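Peroxisomal fatty acid beta-oxidation multifunctional protein MFP2 (PDB 2WTB) catalyses the hydration and NAD-dependent dehydrogenation steps of peroxisomal fatty acid beta-oxidation during seed germination, with long-chain enoyl-CoA substrates favoured by its hydratase activity. Local coordinates at residues M122-R127 and W211-V215; S292-T296 and K485-V489; A328-I332 and V355-L359; E414-H420 and R438-R444; E629-P634 and Y682-L687. All coordinates share one frame; numbering follows the deposited sequence.

Interaction 1: residues M122-R127 and W211-V215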
# COMPACT_ATOMS: atom_id res chain seq x y z
N MET A 122 -22.28 -15.79 1.12
CA MET A 122 -22.13 -17.13 0.54
C MET A 122 -22.85 -18.18 1.38
O MET A 122 -23.24 -19.23 0.87
CB MET A 122 -20.66 -17.50 0.39
CG MET A 122 -19.96 -16.83 -0.78
SD MET A 122 -18.17 -17.05 -0.72
CE MET A 122 -17.67 -16.11 -2.16
N ALA A 123 -23.02 -17.89 2.67
CA ALA A 123 -23.73 -18.79 3.58
C ALA A 123 -25.22 -18.80 3.26
O ALA A 123 -25.89 -19.81 3.48
CB ALA A 123 -23.51 -18.36 5.01
N CYS A 124 -25.72 -17.68 2.77
CA CYS A 124 -27.12 -17.58 2.36
C CYS A 124 -27.39 -18.48 1.18
O CYS A 124 -26.46 -18.94 0.51
CB CYS A 124 -27.49 -16.13 2.02
SG CYS A 124 -27.46 -15.02 3.44
N HIS A 125 -28.67 -18.73 0.90
CA HIS A 125 -29.06 -19.71 -0.10
C HIS A 125 -29.18 -19.15 -1.52
O HIS A 125 -29.28 -19.90 -2.49
CB HIS A 125 -30.34 -20.41 0.34
CG HIS A 125 -30.21 -21.08 1.67
ND1 HIS A 125 -30.80 -20.58 2.82
CD2 HIS A 125 -29.54 -22.19 2.05
CE1 HIS A 125 -30.50 -21.37 3.84
NE2 HIS A 125 -29.75 -22.35 3.40
N ALA A 126 -29.15 -17.82 -1.62
CA ALA A 126 -29.15 -17.14 -2.91
C ALA A 126 -28.60 -15.73 -2.73
O ALA A 126 -28.56 -15.21 -1.62
CB ALA A 126 -30.55 -17.10 -3.50
N ARG A 127 -28.17 -15.10 -3.83
CA ARG A 127 -27.58 -13.77 -3.74
C ARG A 127 -28.09 -12.78 -4.79
O ARG A 127 -27.96 -13.01 -5.99
CB ARG A 127 -26.05 -13.86 -3.79
CG ARG A 127 -25.45 -14.43 -2.52
CD ARG A 127 -24.30 -15.37 -2.82
NE ARG A 127 -24.38 -16.54 -1.96
CZ ARG A 127 -24.86 -17.71 -2.34
NH1 ARG A 127 -25.28 -17.89 -3.59
NH2 ARG A 127 -24.90 -18.72 -1.48
N TRP A 211 -33.36 -24.83 -3.62
CA TRP A 211 -32.90 -24.54 -2.27
C TRP A 211 -31.49 -25.10 -2.09
O TRP A 211 -31.31 -26.21 -1.59
CB TRP A 211 -33.84 -25.16 -1.23
CG TRP A 211 -33.60 -24.68 0.16
CD1 TRP A 211 -32.41 -24.27 0.69
CD2 TRP A 211 -34.56 -24.57 1.21
NE1 TRP A 211 -32.58 -23.91 2.01
CE2 TRP A 211 -33.89 -24.08 2.35
CE3 TRP A 211 -35.94 -24.83 1.30
CZ2 TRP A 211 -34.54 -23.85 3.56
CZ3 TRP A 211 -36.58 -24.60 2.51
CH2 TRP A 211 -35.88 -24.12 3.62
N VAL A 212 -30.50 -24.32 -2.49
CA VAL A 212 -29.11 -24.79 -2.53
C VAL A 212 -28.27 -24.39 -1.31
O VAL A 212 -28.29 -23.24 -0.89
CB VAL A 212 -28.40 -24.27 -3.79
CG1 VAL A 212 -26.95 -24.73 -3.82
CG2 VAL A 212 -29.14 -24.72 -5.04
N SER A 213 -27.54 -25.36 -0.76
CA SER A 213 -26.52 -25.08 0.25
C SER A 213 -25.15 -25.04 -0.40
O SER A 213 -24.68 -26.05 -0.94
CB SER A 213 -26.54 -26.13 1.36
OG SER A 213 -27.57 -25.87 2.30
N SER A 214 -24.51 -23.88 -0.35
CA SER A 214 -23.22 -23.67 -1.00
C SER A 214 -22.12 -24.59 -0.47
O SER A 214 -21.26 -25.03 -1.22
CB SER A 214 -22.79 -22.21 -0.84
OG SER A 214 -23.87 -21.33 -1.06
N VAL A 215 -22.17 -24.88 0.83
CA VAL A 215 -21.08 -25.59 1.48
C VAL A 215 -21.01 -27.06 1.06
O VAL A 215 -19.94 -27.66 1.07
CB VAL A 215 -21.18 -25.50 3.02
CG1 VAL A 215 -21.99 -26.66 3.58
CG2 VAL A 215 -19.79 -25.48 3.64
O HOH W 1 -26.37 -21.68 -2.23
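W211 meets H125 in the crotonase-fold domain, where the loop following helix 193-205 lies against the turn that joins helix 116-123 to strand 126-129. With the indole CG set anti to the main-chain nitrogen (chi1 -168°), the NE1 edge comes in over the centre of the imidazole face, W211 NE1 lying 3.5 Å from H125 CD2. The planes stand at 73°, a T-shaped stack. Two hydrogen bonds fix the imidazole's rotation: H125 ND1 pairs with S105 N, and H125 NE2 with E99 O on helix 88-99. V212 takes part through its backbone: V212 O sits in the ring plane, 3.4 Å from H125 CD2. That carbonyl also accepts from a water, whose other strong bond goes 2.8 Å to S214 OG. S213 merely brushes the imidazole edge. S214 turns inward and closes the contact at the helix end, beside M122, whose side chain leads off to within about 5 Å of E119, the predicted nucleophile. M122 O is gripped twice: S214 OG donates at 2.9 Å, nearly along the C=O axis, and R127 NH2, also 2.9 Å from M122 O, donates from above the carbonyl plane while R127 NE holds A121 O.

Interaction 2: residues S292-T296 and K485-V489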
# COMPACT_ATOMS: atom_id res chain seq x y z
N SER A 292 -0.67 1.92 9.75
CA SER A 292 0.33 2.96 9.52
C SER A 292 0.10 3.67 8.19
O SER A 292 0.35 4.87 8.07
CB SER A 292 1.74 2.37 9.57
OG SER A 292 2.08 1.96 10.88
N GLN A 293 -0.37 2.92 7.20
CA GLN A 293 -0.77 3.50 5.92
C GLN A 293 -1.82 4.59 6.14
O GLN A 293 -1.80 5.64 5.49
CB GLN A 293 -1.33 2.42 5.00
CG GLN A 293 -2.31 2.94 3.96
CD GLN A 293 -1.66 3.86 2.95
OE1 GLN A 293 -2.25 4.85 2.53
NE2 GLN A 293 -0.43 3.53 2.56
N ARG A 294 -2.73 4.33 7.07
CA ARG A 294 -3.84 5.24 7.35
C ARG A 294 -3.41 6.48 8.12
O ARG A 294 -3.94 7.57 7.90
CB ARG A 294 -4.93 4.51 8.13
CG ARG A 294 -5.74 3.53 7.31
CD ARG A 294 -6.90 3.02 8.13
NE ARG A 294 -7.89 2.32 7.32
CZ ARG A 294 -9.13 2.06 7.72
NH1 ARG A 294 -9.53 2.45 8.93
NH2 ARG A 294 -9.97 1.41 6.93
N GLY A 295 -2.46 6.31 9.03
CA GLY A 295 -2.11 7.36 9.98
C GLY A 295 -1.12 8.40 9.49
O GLY A 295 -0.70 9.26 10.26
N THR A 296 -0.74 8.33 8.22
CA THR A 296 0.25 9.26 7.68
C THR A 296 -0.32 10.66 7.50
O THR A 296 0.43 11.63 7.41
CB THR A 296 0.82 8.77 6.34
OG1 THR A 296 -0.23 8.74 5.36
CG2 THR A 296 1.43 7.39 6.48
N LYS A 485 -2.32 8.76 -4.08
CA LYS A 485 -0.99 8.72 -3.50
C LYS A 485 -1.10 8.53 -1.99
O LYS A 485 -2.14 8.81 -1.40
CB LYS A 485 -0.23 10.01 -3.80
CG LYS A 485 0.20 10.17 -5.25
CD LYS A 485 1.59 9.61 -5.47
CE LYS A 485 2.10 9.93 -6.87
NZ LYS A 485 1.38 9.15 -7.92
N THR A 486 -0.02 8.06 -1.37
CA THR A 486 0.06 7.98 0.08
C THR A 486 1.05 9.02 0.59
O THR A 486 2.26 8.86 0.43
CB THR A 486 0.48 6.58 0.56
OG1 THR A 486 -0.61 5.67 0.36
CG2 THR A 486 0.83 6.60 2.04
N PRO A 487 0.53 10.10 1.19
CA PRO A 487 1.34 11.24 1.61
C PRO A 487 1.95 11.04 2.99
O PRO A 487 1.29 10.52 3.89
CB PRO A 487 0.32 12.38 1.69
CG PRO A 487 -1.00 11.81 1.22
CD PRO A 487 -0.90 10.34 1.42
N VAL A 488 3.21 11.44 3.13
CA VAL A 488 3.81 11.62 4.44
C VAL A 488 4.30 13.06 4.54
O VAL A 488 4.87 13.60 3.59
CB VAL A 488 4.97 10.65 4.70
CG1 VAL A 488 4.44 9.25 4.96
CG2 VAL A 488 5.95 10.66 3.54
N VAL A 489 4.06 13.70 5.68
CA VAL A 489 4.48 15.08 5.88
C VAL A 489 5.83 15.12 6.59
O VAL A 489 5.92 14.88 7.79
CB VAL A 489 3.44 15.88 6.69
CG1 VAL A 489 3.96 17.29 6.97
CG2 VAL A 489 2.11 15.93 5.95
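T486 OG1 donates to Q293 OE1 at 2.8 Å, one of two side-chain bonds that pin the end of helix 281-294 to the Rossmann-type NAD-binding domain. T486 opens strand 486-491, the outermost strand on one side of that domain's eight-stranded mixed sheet. The two side chains approach from opposite directions. The threonine hydroxyl lies in the plane of the glutamine carbonyl and uses one of its lone pairs, with a C=O...donor angle of 103°. Q293 reaches it because its chain bends at the second torsion, which brings the amide round to the strand. The methyl branch of T486 packs on the same amide, T486 CG2 standing 3.4 Å from Q293 NE2.

One residue further along the strand, the backbone supplies the acceptor. T486 and V488 direct their backbone bonds to strand 459-464 and to P458 just before it, whereas P487 O faces the helix end and takes a bond from T296 OG1, 2.8 Å away and almost head-on to the carbonyl (163°). T296 holds its hydroxyl between its own N and carbonyl carbon (chi1 64°), a rotamer that leaves the methyl branch turned to V488. Helix 651-662 adds a third partner, with M660 against Q293 and D653 against T296, and K650 NZ bonds to G295 O close by. P487 is backed by L477 of helix 470-482. Beside the T296 bond the methyls of T296 and V488 touch, T296 CG2 lying 3.9 Å from V488 CG1.

Interaction 3: residues A328-I332 and V355-L359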
# COMPACT_ATOMS: atom_id res chain seq x y z
N ALA A 328 2.16 16.03 -14.17
CA ALA A 328 1.01 16.39 -15.00
C ALA A 328 0.13 15.19 -15.29
O ALA A 328 -1.09 15.27 -15.23
CB ALA A 328 1.48 17.04 -16.29
N THR A 329 0.77 14.06 -15.60
CA THR A 329 0.04 12.82 -15.88
C THR A 329 -0.83 12.42 -14.70
O THR A 329 -2.02 12.17 -14.86
CB THR A 329 1.00 11.67 -16.22
OG1 THR A 329 1.65 11.93 -17.47
CG2 THR A 329 0.24 10.35 -16.31
N ALA A 330 -0.23 12.37 -13.52
CA ALA A 330 -0.94 12.00 -12.30
C ALA A 330 -2.12 12.93 -12.03
O ALA A 330 -3.18 12.49 -11.58
CB ALA A 330 0.01 11.98 -11.12
N LEU A 331 -1.93 14.22 -12.31
CA LEU A 331 -2.94 15.23 -12.03
C LEU A 331 -4.16 15.14 -12.95
O LEU A 331 -5.29 15.06 -12.48
CB LEU A 331 -2.33 16.63 -12.07
CG LEU A 331 -1.46 17.04 -10.88
CD1 LEU A 331 -0.65 18.29 -11.19
CD2 LEU A 331 -2.31 17.25 -9.64
N ILE A 332 -3.93 15.15 -14.26
CA ILE A 332 -5.03 15.06 -15.22
C ILE A 332 -5.75 13.72 -15.13
O ILE A 332 -6.95 13.62 -15.42
CB ILE A 332 -4.56 15.29 -16.67
CG1 ILE A 332 -3.48 14.29 -17.06
CG2 ILE A 332 -4.07 16.72 -16.85
CD1 ILE A 332 -3.00 14.43 -18.49
N VAL A 355 3.79 13.11 -21.91
CA VAL A 355 2.51 12.90 -21.25
C VAL A 355 1.63 11.96 -22.07
O VAL A 355 1.21 10.91 -21.58
CB VAL A 355 1.76 14.23 -21.03
CG1 VAL A 355 0.43 13.98 -20.35
CG2 VAL A 355 2.61 15.18 -20.21
N LYS A 356 1.35 12.34 -23.31
CA LYS A 356 0.54 11.51 -24.20
C LYS A 356 1.09 10.09 -24.27
O LYS A 356 0.33 9.13 -24.29
CB LYS A 356 0.49 12.13 -25.60
N ALA A 357 2.41 9.97 -24.31
CA ALA A 357 3.06 8.67 -24.36
C ALA A 357 2.75 7.85 -23.11
O ALA A 357 2.57 6.63 -23.18
CB ALA A 357 4.57 8.83 -24.53
N ASN A 358 2.69 8.53 -21.97
CA ASN A 358 2.38 7.87 -20.71
C ASN A 358 0.94 7.36 -20.66
O ASN A 358 0.65 6.35 -20.02
CB ASN A 358 2.64 8.81 -19.53
CG ASN A 358 4.11 9.11 -19.34
OD1 ASN A 358 4.98 8.34 -19.77
ND2 ASN A 358 4.41 10.23 -18.70
N LEU A 359 0.05 8.07 -21.35
CA LEU A 359 -1.36 7.69 -21.39
C LEU A 359 -1.62 6.61 -22.44
O LEU A 359 -2.40 5.69 -22.21
CB LEU A 359 -2.24 8.91 -21.64
CG LEU A 359 -2.53 9.82 -20.45
CD1 LEU A 359 -1.27 10.54 -19.99
CD2 LEU A 359 -3.62 10.83 -20.78
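I332 and V355 lead an apolar contact between helix 322-332 and helix 345-361, the first two helices of the Rossmann-type NAD-binding domain. Around the contact the axes come within 10.1 Å and cross at -59°. Among the hydrocarbon groups, I332 and V355 reach toward each other tip to tip, with I332 CD1 3.9 Å from V355 CG1. The isoleucine places CG1 between its N and carbonyl carbon (chi1 58°) and from there extends straight to the other helix. The same CD1 also lies 4.3 Å from L359 CD2. T329 slides past both V355 and L359 in the opposite direction, setting T329 CG2 4.0 Å from L359 CD1. A328 adds a looser methyl contact, its CB 4.5 Å from V355 CG2.

The polar component is slight. N358 ND2 donates to T329 OG1 across 3.5 Å, nearly straight at 170° but weak because of its length. The threonine hydroxyl has a firmer partner within its own helix, S325 O, so the asparagine is a secondary partner on a group already held. V355 CG1 also lies 3.7 Å from T329 OG1, placing a methyl against this hydroxyl.

On the sheet side, A328, L331 and I332 pack on strand 338-341, and L331 touches strand 315-318 as well. H455 touches both T329 and N358, while T376 and M377 border L359.

Interaction 4: residues E414-H420 and R438-R444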
# COMPACT_ATOMS: atom_id res chain seq x y z
N GLU A 414 5.40 34.24 -7.59
CA GLU A 414 4.83 35.19 -6.65
C GLU A 414 4.25 36.40 -7.37
O GLU A 414 3.33 37.06 -6.87
CB GLU A 414 5.89 35.63 -5.64
CG GLU A 414 5.39 36.63 -4.61
CD GLU A 414 6.52 37.18 -3.76
OE1 GLU A 414 6.36 37.25 -2.52
OE2 GLU A 414 7.57 37.54 -4.33
N LYS A 415 4.80 36.70 -8.54
CA LYS A 415 4.37 37.87 -9.31
C LYS A 415 3.09 37.62 -10.10
O LYS A 415 2.13 38.38 -9.98
CB LYS A 415 5.49 38.32 -10.25
CG LYS A 415 5.15 39.58 -11.05
CD LYS A 415 6.24 39.91 -12.05
CE LYS A 415 7.56 40.22 -11.37
NZ LYS A 415 8.64 40.51 -12.35
N TYR A 416 3.09 36.57 -10.91
CA TYR A 416 1.98 36.31 -11.84
C TYR A 416 0.85 35.47 -11.24
O TYR A 416 -0.21 35.33 -11.85
CB TYR A 416 2.50 35.65 -13.12
CG TYR A 416 3.53 36.48 -13.86
CD1 TYR A 416 3.15 37.49 -14.73
CD2 TYR A 416 4.89 36.24 -13.68
CE1 TYR A 416 4.09 38.24 -15.41
CE2 TYR A 416 5.84 36.99 -14.36
CZ TYR A 416 5.43 37.99 -15.22
OH TYR A 416 6.37 38.74 -15.89
N CYS A 417 1.08 34.90 -10.06
CA CYS A 417 0.08 34.04 -9.43
C CYS A 417 -0.85 34.80 -8.50
O CYS A 417 -0.52 35.90 -8.05
CB CYS A 417 0.76 32.90 -8.66
SG CYS A 417 1.38 31.56 -9.68
N PRO A 418 -2.03 34.22 -8.22
CA PRO A 418 -2.96 34.74 -7.22
C PRO A 418 -2.35 34.64 -5.82
O PRO A 418 -1.46 33.82 -5.60
CB PRO A 418 -4.16 33.79 -7.33
CG PRO A 418 -4.06 33.21 -8.70
CD PRO A 418 -2.60 33.09 -8.98
N GLN A 419 -2.83 35.47 -4.90
CA GLN A 419 -2.24 35.56 -3.56
C GLN A 419 -2.44 34.29 -2.73
O GLN A 419 -1.75 34.07 -1.74
CB GLN A 419 -2.80 36.77 -2.81
CG GLN A 419 -2.84 38.04 -3.64
CD GLN A 419 -1.51 38.37 -4.28
OE1 GLN A 419 -0.47 37.85 -3.87
NE2 GLN A 419 -1.53 39.24 -5.28
N HIS A 420 -3.40 33.47 -3.14
CA HIS A 420 -3.75 32.26 -2.40
C HIS A 420 -3.05 31.03 -2.98
O HIS A 420 -3.02 29.97 -2.37
CB HIS A 420 -5.26 32.04 -2.44
CG HIS A 420 -5.78 31.70 -3.80
ND1 HIS A 420 -6.06 32.66 -4.75
CD2 HIS A 420 -6.06 30.51 -4.38
CE1 HIS A 420 -6.50 32.07 -5.85
NE2 HIS A 420 -6.51 30.76 -5.65
N ARG A 438 13.83 35.20 -2.81
CA ARG A 438 13.50 36.48 -3.44
C ARG A 438 12.03 36.87 -3.29
O ARG A 438 11.58 37.86 -3.87
CB ARG A 438 13.87 36.45 -4.93
CG ARG A 438 15.34 36.19 -5.20
CD ARG A 438 15.72 36.61 -6.62
NE ARG A 438 17.09 36.24 -6.96
CZ ARG A 438 17.41 35.24 -7.77
NH1 ARG A 438 16.47 34.50 -8.33
NH2 ARG A 438 18.69 34.98 -8.02
N THR A 439 11.27 36.09 -2.51
CA THR A 439 9.86 36.37 -2.32
C THR A 439 9.54 36.65 -0.85
O THR A 439 10.41 36.55 0.02
CB THR A 439 8.97 35.21 -2.80
OG1 THR A 439 9.00 34.15 -1.83
CG2 THR A 439 9.46 34.69 -4.14
N LYS A 440 8.29 37.00 -0.59
CA LYS A 440 7.80 37.16 0.77
C LYS A 440 6.61 36.23 0.98
O LYS A 440 5.69 36.54 1.73
CB LYS A 440 7.38 38.60 1.03
CG LYS A 440 8.53 39.59 1.05
CD LYS A 440 8.05 41.00 1.32
CE LYS A 440 9.21 41.99 1.28
NZ LYS A 440 10.32 41.54 2.17
N SER A 441 6.65 35.08 0.31
CA SER A 441 5.55 34.13 0.35
C SER A 441 5.97 32.83 1.02
O SER A 441 5.55 31.75 0.60
CB SER A 441 5.05 33.84 -1.07
OG SER A 441 4.82 35.05 -1.78
N GLN A 442 6.79 32.93 2.06
CA GLN A 442 7.32 31.75 2.74
C GLN A 442 6.22 30.85 3.29
O GLN A 442 6.43 29.65 3.48
CB GLN A 442 8.28 32.16 3.86
CG GLN A 442 9.59 32.76 3.38
CD GLN A 442 9.42 34.15 2.78
OE1 GLN A 442 8.52 34.90 3.17
NE2 GLN A 442 10.29 34.50 1.85
N ASP A 443 5.05 31.42 3.55
CA ASP A 443 3.94 30.65 4.08
C ASP A 443 3.28 29.81 3.00
O ASP A 443 2.57 28.84 3.29
CB ASP A 443 2.92 31.56 4.74
CG ASP A 443 2.23 32.46 3.74
OD1 ASP A 443 2.93 33.12 2.94
OD2 ASP A 443 0.98 32.52 3.75
N ARG A 444 3.51 30.18 1.74
CA ARG A 444 2.87 29.51 0.61
C ARG A 444 3.79 28.49 -0.05
O ARG A 444 3.36 27.72 -0.91
CB ARG A 444 2.43 30.54 -0.44
CG ARG A 444 1.18 31.31 -0.08
CD ARG A 444 0.65 32.05 -1.30
NE ARG A 444 1.43 33.24 -1.61
CZ ARG A 444 1.51 33.79 -2.82
NH1 ARG A 444 0.86 33.25 -3.84
NH2 ARG A 444 2.24 34.88 -3.02
O HOH W 2 1.65 35.39 -5.85
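Two helix-to-strand connections of the Rossmann-type domain meet here: the end of helix 403-416 with the turn after it, and the loop that runs into strand 445-450. E414 stretches fully from the helix (chi1 180°) and lays its carboxylate against the loop. E414 OE1 is gripped twice from one face of its plane, by K440 N at 2.7 Å on the syn side, almost straight at 170°, and by S441 OG at 2.8 Å on the anti side. T439, whose hydroxyl bonds to G436 O, packs against the other oxygen, its CB 3.1 Å from E414 OE2. R444 comes back from the far end of the loop, its chain bent at the third torsion. Q419 O sits 3.0 Å above one face of its guanidinium, and R444 NH1 bonds to C421 O. R444 NH2 donates to a water 2.9 Å away that lies in the guanidinium plane, near E414 O and C417 O at the helix end; a weak bond joins the same NH2 to S441 OG. The arginine charge, 4.8 Å from E414 OE1 to R444 NH2, may favour the ionised glutamate. Both connections lead from a helix into neighbouring parallel strands, 422-425 and 445-450, at their N-terminal ends, as in the Rossmann-type alternation of helix and strand.

Interaction 5: residues E629-P634 and Y682-L687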
# COMPACT_ATOMS: atom_id res chain seq x y z
N GLU A 629 22.58 -7.17 7.84
CA GLU A 629 22.73 -6.44 9.09
C GLU A 629 23.67 -5.23 8.97
O GLU A 629 23.45 -4.21 9.63
CB GLU A 629 23.18 -7.36 10.22
CG GLU A 629 22.07 -8.25 10.76
CD GLU A 629 22.36 -8.79 12.14
OE1 GLU A 629 23.51 -8.65 12.61
OE2 GLU A 629 21.43 -9.35 12.77
N MET A 630 24.70 -5.35 8.15
CA MET A 630 25.66 -4.26 7.97
C MET A 630 25.16 -3.24 6.96
O MET A 630 25.69 -2.13 6.87
CB MET A 630 27.03 -4.80 7.54
CG MET A 630 27.68 -5.72 8.56
SD MET A 630 29.43 -6.04 8.20
CE MET A 630 30.14 -4.44 8.56
N THR A 631 24.14 -3.60 6.20
CA THR A 631 23.61 -2.73 5.16
C THR A 631 22.35 -2.00 5.63
O THR A 631 22.02 -0.93 5.12
CB THR A 631 23.31 -3.53 3.87
OG1 THR A 631 24.52 -4.09 3.36
CG2 THR A 631 22.69 -2.63 2.82
N PHE A 632 21.65 -2.58 6.61
CA PHE A 632 20.36 -2.05 7.04
C PHE A 632 20.38 -1.38 8.41
O PHE A 632 19.62 -0.45 8.66
CB PHE A 632 19.29 -3.14 6.99
CG PHE A 632 18.71 -3.35 5.63
CD1 PHE A 632 17.75 -2.50 5.14
CD2 PHE A 632 19.14 -4.39 4.84
CE1 PHE A 632 17.21 -2.69 3.88
CE2 PHE A 632 18.61 -4.59 3.58
CZ PHE A 632 17.65 -3.74 3.10
N PHE A 633 21.25 -1.85 9.29
CA PHE A 633 21.37 -1.25 10.62
C PHE A 633 21.81 0.21 10.55
O PHE A 633 21.33 1.04 11.32
CB PHE A 633 22.31 -2.07 11.51
CG PHE A 633 21.65 -3.28 12.12
CD1 PHE A 633 20.60 -3.91 11.47
CD2 PHE A 633 22.09 -3.79 13.33
CE1 PHE A 633 20.00 -5.02 12.03
CE2 PHE A 633 21.49 -4.90 13.89
CZ PHE A 633 20.44 -5.52 13.24
N PRO A 634 22.72 0.54 9.62
CA PRO A 634 23.05 1.95 9.40
C PRO A 634 21.85 2.75 8.91
O PRO A 634 21.76 3.95 9.18
CB PRO A 634 24.14 1.90 8.32
CG PRO A 634 24.76 0.56 8.50
CD PRO A 634 23.63 -0.35 8.88
N TYR A 682 20.39 -5.02 20.80
CA TYR A 682 21.17 -5.77 19.82
C TYR A 682 21.74 -4.85 18.75
O TYR A 682 22.95 -4.76 18.58
CB TYR A 682 20.29 -6.85 19.17
CG TYR A 682 21.01 -7.67 18.12
CD1 TYR A 682 21.57 -8.90 18.45
CD2 TYR A 682 21.13 -7.22 16.82
CE1 TYR A 682 22.23 -9.66 17.50
CE2 TYR A 682 21.78 -7.98 15.86
CZ TYR A 682 22.33 -9.19 16.20
OH TYR A 682 22.98 -9.94 15.25
N ILE A 683 20.85 -4.16 18.04
CA ILE A 683 21.25 -3.22 16.99
C ILE A 683 22.32 -2.25 17.49
O ILE A 683 23.27 -1.94 16.78
CB ILE A 683 20.04 -2.42 16.45
CG1 ILE A 683 19.01 -3.37 15.85
CG2 ILE A 683 20.49 -1.40 15.42
CD1 ILE A 683 17.83 -2.67 15.20
N TYR A 684 22.15 -1.77 18.72
CA TYR A 684 23.12 -0.87 19.33
C TYR A 684 24.46 -1.57 19.53
O TYR A 684 25.49 -1.12 19.01
CB TYR A 684 22.59 -0.36 20.67
CG TYR A 684 23.59 0.43 21.49
CD1 TYR A 684 24.10 1.64 21.03
CD2 TYR A 684 24.01 -0.02 22.74
CE1 TYR A 684 25.01 2.36 21.78
CE2 TYR A 684 24.92 0.70 23.49
CZ TYR A 684 25.41 1.89 23.01
OH TYR A 684 26.32 2.61 23.76
N SER A 685 24.45 -2.67 20.28
CA SER A 685 25.66 -3.42 20.58
C SER A 685 26.42 -3.81 19.31
O SER A 685 27.65 -3.76 19.27
CB SER A 685 25.32 -4.68 21.39
OG SER A 685 26.46 -5.48 21.59
N ARG A 686 25.68 -4.20 18.28
CA ARG A 686 26.28 -4.64 17.03
C ARG A 686 26.80 -3.46 16.22
O ARG A 686 27.83 -3.56 15.54
CB ARG A 686 25.26 -5.43 16.21
CG ARG A 686 25.83 -6.13 14.98
CD ARG A 686 26.37 -7.52 15.31
NE ARG A 686 27.47 -7.48 16.28
CZ ARG A 686 27.34 -7.74 17.57
NH1 ARG A 686 26.15 -8.07 18.07
NH2 ARG A 686 28.39 -7.68 18.38
N LEU A 687 26.10 -2.33 16.29
CA LEU A 687 26.44 -1.14 15.52
C LEU A 687 27.65 -0.43 16.12
O LEU A 687 28.33 0.34 15.44
CB LEU A 687 25.24 -0.20 15.43
CG LEU A 687 25.07 0.66 14.18
CD1 LEU A 687 25.58 -0.04 12.93
CD2 LEU A 687 23.61 1.05 14.00
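With chi1 at 180°, Y682 swings its phenol off helix 680-694 toward E629, while F633, at chi1 -81°, sends its ring out from helix 624-644 to meet I683 with a face and Y682 with its edge. Y682 OH donates to E629 OE1 at 3.0 Å, on the syn lone pair, with E629 OE2 equally close. Carboxylate and phenol planes stand steeply to one another, and R686 passes alongside with its CD 4.1 Å from E629 OE1. The two aromatic side chains run at about a right angle and touch edge against edge, F633 CE2 lying 3.7 Å from Y682 CE2. I683 covers a face of the phenyl ring in a CH-pi contact, I683 CG1 being 3.9 Å from the centroid of the F633 ring.

Both helices belong to the all-helical C-terminal part of the protein, and locally their axes approach to 10.8 Å at a crossing angle of -113°. W690, two turns further along helix 680-694, packs on E629 and F633, and helix 498-514 also packs here, with L512 on M630 and P504 on P634. Helix 624-644 kinks at P634, whose nitrogen makes no bond to the preceding turn. L687 lies against this kink: its CD1 is 4.1 Å from F633 CB, and L687 CD2 stands 3.5 Å from F633 O.

In the fold
Along the chain the contacts follow the order of the enzyme's parts. Interaction 1 closes within the crotonase domain before the others open, its centre about 63 Å from that of interaction 4, on the opposite side of the chain's centre. Interaction 2 joins helix 281-294 to the last strand of the Rossmann-type sheet, and interactions 3 and 4 are nested, one after the other, in the loop it closes. Both lie in the NAD-binding domain, with centres about 27 Å apart. Interaction 5 follows in the C-terminal helices, about 27 Å from interaction 2 between centres. This is consistent with hydratase and dehydrogenase parts that pack separately, interaction 2 tying helix 281-294 to the NAD-binding domain.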